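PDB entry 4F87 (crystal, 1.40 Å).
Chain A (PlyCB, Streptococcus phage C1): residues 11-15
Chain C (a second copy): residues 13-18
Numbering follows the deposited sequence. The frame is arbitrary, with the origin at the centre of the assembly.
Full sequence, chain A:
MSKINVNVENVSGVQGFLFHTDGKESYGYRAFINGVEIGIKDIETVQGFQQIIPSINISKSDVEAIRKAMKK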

ATOM      1  N   VAL A  11     -10.037  -1.286   6.430  1.00 31.85           N
ATOM      2  CA  VAL A  11     -11.282  -0.847   5.796  1.00 28.71           C
ATOM      3  C   VAL A  11     -12.226  -0.081   6.750  1.00 24.14           C
ATOM      4  O   VAL A  11     -13.249   0.413   6.276  1.00 25.52           O
ATOM      5  CB  VAL A  11     -12.020  -2.038   5.159  1.00 36.01           C
ATOM      6  N   SER A  12     -11.903   0.017   8.039  1.00 22.87           N
ATOM      7  CA  SER A  12     -12.768   0.685   9.002  1.00 21.34           C
ATOM      8  C   SER A  12     -12.791   2.208   8.927  1.00 25.09           C
ATOM      9  O   SER A  12     -13.676   2.814   9.532  1.00 27.00           O
ATOM     10  CB  SER A  12     -12.424   0.238  10.414  1.00 22.60           C
ATOM     11  OG  SER A  12     -11.190   0.850  10.781  1.00 25.01           O
ATOM     12  N   GLY A  13     -11.778   2.809   8.330  1.00 27.40           N
ATOM     13  CA  GLY A  13     -11.653   4.263   8.328  1.00 28.93           C
ATOM     14  C   GLY A  13     -11.303   4.796   9.713  1.00 31.02           C
ATOM     15  O   GLY A  13     -11.594   5.955  10.019  1.00 31.38           O
ATOM     16  N   VAL A  14     -10.708   3.935  10.578  1.00 24.02           N
ATOM     17  CA  VAL A  14     -10.320   4.293  11.943  1.00 21.84           C
ATOM     18  C   VAL A  14      -8.887   3.891  12.191  1.00 24.84           C
ATOM     19  O   VAL A  14      -8.518   2.739  11.941  1.00 25.44           O
ATOM     20  CB  VAL A  14     -11.233   3.615  13.002  1.00 23.04           C
ATOM     21  CG1 VAL A  14     -10.786   3.946  14.437  1.00 23.32           C
ATOM     22  CG2 VAL A  14     -12.704   3.997  12.812  1.00 23.71           C
ATOM     23  N   GLN A  15      -8.081   4.845  12.676  1.00 22.05           N
ATOM     24  CA  GLN A  15      -6.702   4.594  13.081  1.00 21.36           C
ATOM     25  C   GLN A  15      -6.562   5.069  14.512  1.00 21.96           C
ATOM     26  O   GLN A  15      -6.954   6.191  14.824  1.00 23.07           O
ATOM     27  CB  GLN A  15      -5.697   5.338  12.191  1.00 23.21           C
ATOM     28  CG  GLN A  15      -5.586   4.711  10.811  1.00 28.36           C
ATOM     29  CD  GLN A  15      -4.613   5.447   9.921  1.00 49.11           C
ATOM     30  OE1 GLN A  15      -3.453   5.647  10.263  1.00 46.08           O
ATOM     31  NE2 GLN A  15      -5.069   5.848   8.747  1.00 54.09           N
TER
ATOM     32  N   GLY C  13     -14.662   0.547  -2.509  1.00 27.18           N
ATOM     33  CA  GLY C  13     -14.799   1.995  -2.527  1.00 27.88           C
ATOM     34  C   GLY C  13     -15.515   2.478  -1.277  1.00 30.05           C
ATOM     35  O   GLY C  13     -16.105   3.560  -1.284  1.00 30.47           O
ATOM     36  N   VAL C  14     -15.504   1.661  -0.192  1.00 25.74           N
ATOM     37  CA  VAL C  14     -16.172   2.009   1.058  1.00 23.68           C
ATOM     38  C   VAL C  14     -15.208   1.813   2.223  1.00 25.72           C
ATOM     39  O   VAL C  14     -14.647   0.731   2.383  1.00 24.83           O
ATOM     40  CB  VAL C  14     -17.437   1.146   1.281  1.00 24.84           C
ATOM     41  CG1 VAL C  14     -18.119   1.486   2.612  1.00 25.12           C
ATOM     42  CG2 VAL C  14     -18.438   1.315   0.131  1.00 24.56           C
ATOM     43  N   GLN C  15     -15.065   2.850   3.057  1.00 23.61           N
ATOM     44  CA  GLN C  15     -14.296   2.754   4.297  1.00 23.79           C
ATOM     45  C   GLN C  15     -15.227   3.177   5.413  1.00 22.92           C
ATOM     46  O   GLN C  15     -15.860   4.229   5.305  1.00 23.44           O
ATOM     47  CB  GLN C  15     -13.059   3.654   4.284  1.00 27.10           C
ATOM     48  CG  GLN C  15     -11.968   3.129   3.354  1.00 39.23           C
ATOM     49  CD  GLN C  15     -10.729   3.978   3.427  1.00 53.42           C
ATOM     50  OE1 GLN C  15     -10.126   4.152   4.488  1.00 43.63           O
ATOM     51  NE2 GLN C  15     -10.316   4.520   2.295  1.00 54.93           N
ATOM     52  N   GLY C  16     -15.303   2.396   6.484  1.00 18.67           N
ATOM     53  CA  GLY C  16     -16.181   2.752   7.585  1.00 18.42           C
ATOM     54  C   GLY C  16     -16.620   1.560   8.387  1.00 17.88           C
ATOM     55  O   GLY C  16     -15.994   0.491   8.334  1.00 18.68           O
ATOM     56  N   PHE C  17     -17.703   1.747   9.139  1.00 17.00           N
ATOM     57  CA  PHE C  17     -18.205   0.677   9.983  1.00 15.70           C
ATOM     58  C   PHE C  17     -19.647   0.913  10.321  1.00 17.37           C
ATOM     59  O   PHE C  17     -20.110   2.065  10.340  1.00 17.29           O
ATOM     60  CB  PHE C  17     -17.367   0.572  11.299  1.00 17.56           C
ATOM     61  CG  PHE C  17     -17.300   1.840  12.131  1.00 17.77           C
ATOM     62  CD1 PHE C  17     -18.246   2.093  13.114  1.00 18.44           C
ATOM     63  CD2 PHE C  17     -16.272   2.761  11.951  1.00 19.57           C
ATOM     64  CE1 PHE C  17     -18.209   3.279  13.875  1.00 19.56           C
ATOM     65  CE2 PHE C  17     -16.223   3.939  12.728  1.00 21.74           C
ATOM     66  CZ  PHE C  17     -17.177   4.177  13.697  1.00 20.09           C
ATOM     67  N   LEU C  18     -20.340  -0.179  10.600  1.00 15.60           N
ATOM     68  CA  LEU C  18     -21.686  -0.148  11.153  1.00 14.66           C
ATOM     69  C   LEU C  18     -21.562  -0.063  12.672  1.00 16.11           C
ATOM     70  O   LEU C  18     -20.622  -0.634  13.252  1.00 16.04           O
ATOM     71  CB  LEU C  18     -22.430  -1.434  10.812  1.00 15.22           C
ATOM     72  CG  LEU C  18     -22.833  -1.560   9.350  1.00 17.31           C
ATOM     73  CD1 LEU C  18     -22.875  -3.017   8.916  1.00 20.11           C
ATOM     74  CD2 LEU C  18     -24.222  -0.981   9.129  1.00 21.92           C
TER

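The two stretches come from two copies of PlyCB and meet mainly through their backbones. The chain A stretch has no regular secondary structure, whereas chain C passes from a loop into a strand that begins at Gly16(C). The touching parts run with their end-to-end directions 52° apart, and a single N-H...O hydrogen bond joins the two stretches. The CA atoms of Ser12(A) and Gly16(C) are 4.2 Å apart, and those of Val11(A) and Gln15(C) 4.9 Å; together the two stretches bury 256 Å².

In that hydrogen bond the backbone N of Gly16(C) donates to the O of Val11(A), at 2.9 Å with a nearly straight N-H...O angle of 158°. The same carbonyl oxygen also receives a CA-H...O contact from Gln15(C), whose CA lies 3.2 Å from Val11(A) O. A CA hydrogen is mildly polarised by the flanking amide groups and can add a weak electrostatic attraction. Ser12(A) and Gly16(C) exchange two more such contacts, from Ser12(A) CA to Gly16(C) O at 3.3 Å and from Gly16(C) CA to Ser12(A) O at 3.2 Å. The first is the straighter, with an angle at hydrogen of 160° against 127°. Proximity alone does not make a bond: Ser12(A) O and Gly16(C) O, 3.5 Å apart, are both acceptors.

Glycine suits position 16 of chain C first for a local reason. With phi 155° and psi -161°, a CB would be jammed against the carbonyl oxygen of the preceding residue. Gly13(A) has a positive phi, 70°, which by itself favours glycine and is the stronger reason for it here. An ideal CB on Gly13(A) would point toward chain C and lie in contact with it, 3.7 Å from both Gly16(C) N and Gln15(C) C. Gly13(A) N lies 4.0 Å from Gly16(C) N.

The CA-to-CB bond of Ser12(A) points away overall, though CB comes within 4.1 Å of Gly16(C) O. In the p rotamer, its OG accepts a hydrogen bond from Val14(A) N at 3.1 Å, linking the hydroxyl to the backbone two residues on. Ser12(A) O lies 3.5 Å from CD2 of Phe17(C), near the plane of the ring and at its edge. Aromatic C-H groups there carry a slight positive charge, which makes the edge an agreeable neighbour for an oxygen.

The one apolar side-chain pair joins Val14(A) CG2 to Phe17(C) CE2 at 3.5 Å. Both residues are buried, and both CA-to-CB bonds point sideways. A branched aliphatic group against an aromatic ring suits this water-poor setting, since neither needs a polar partner. Gln15(C) is exposed and fits a more open position: its OE1 comes within 4.1 Å of Gly13(A) CA, a loose approach that leaves the amide free of any hydrogen bond to chain A's stretch.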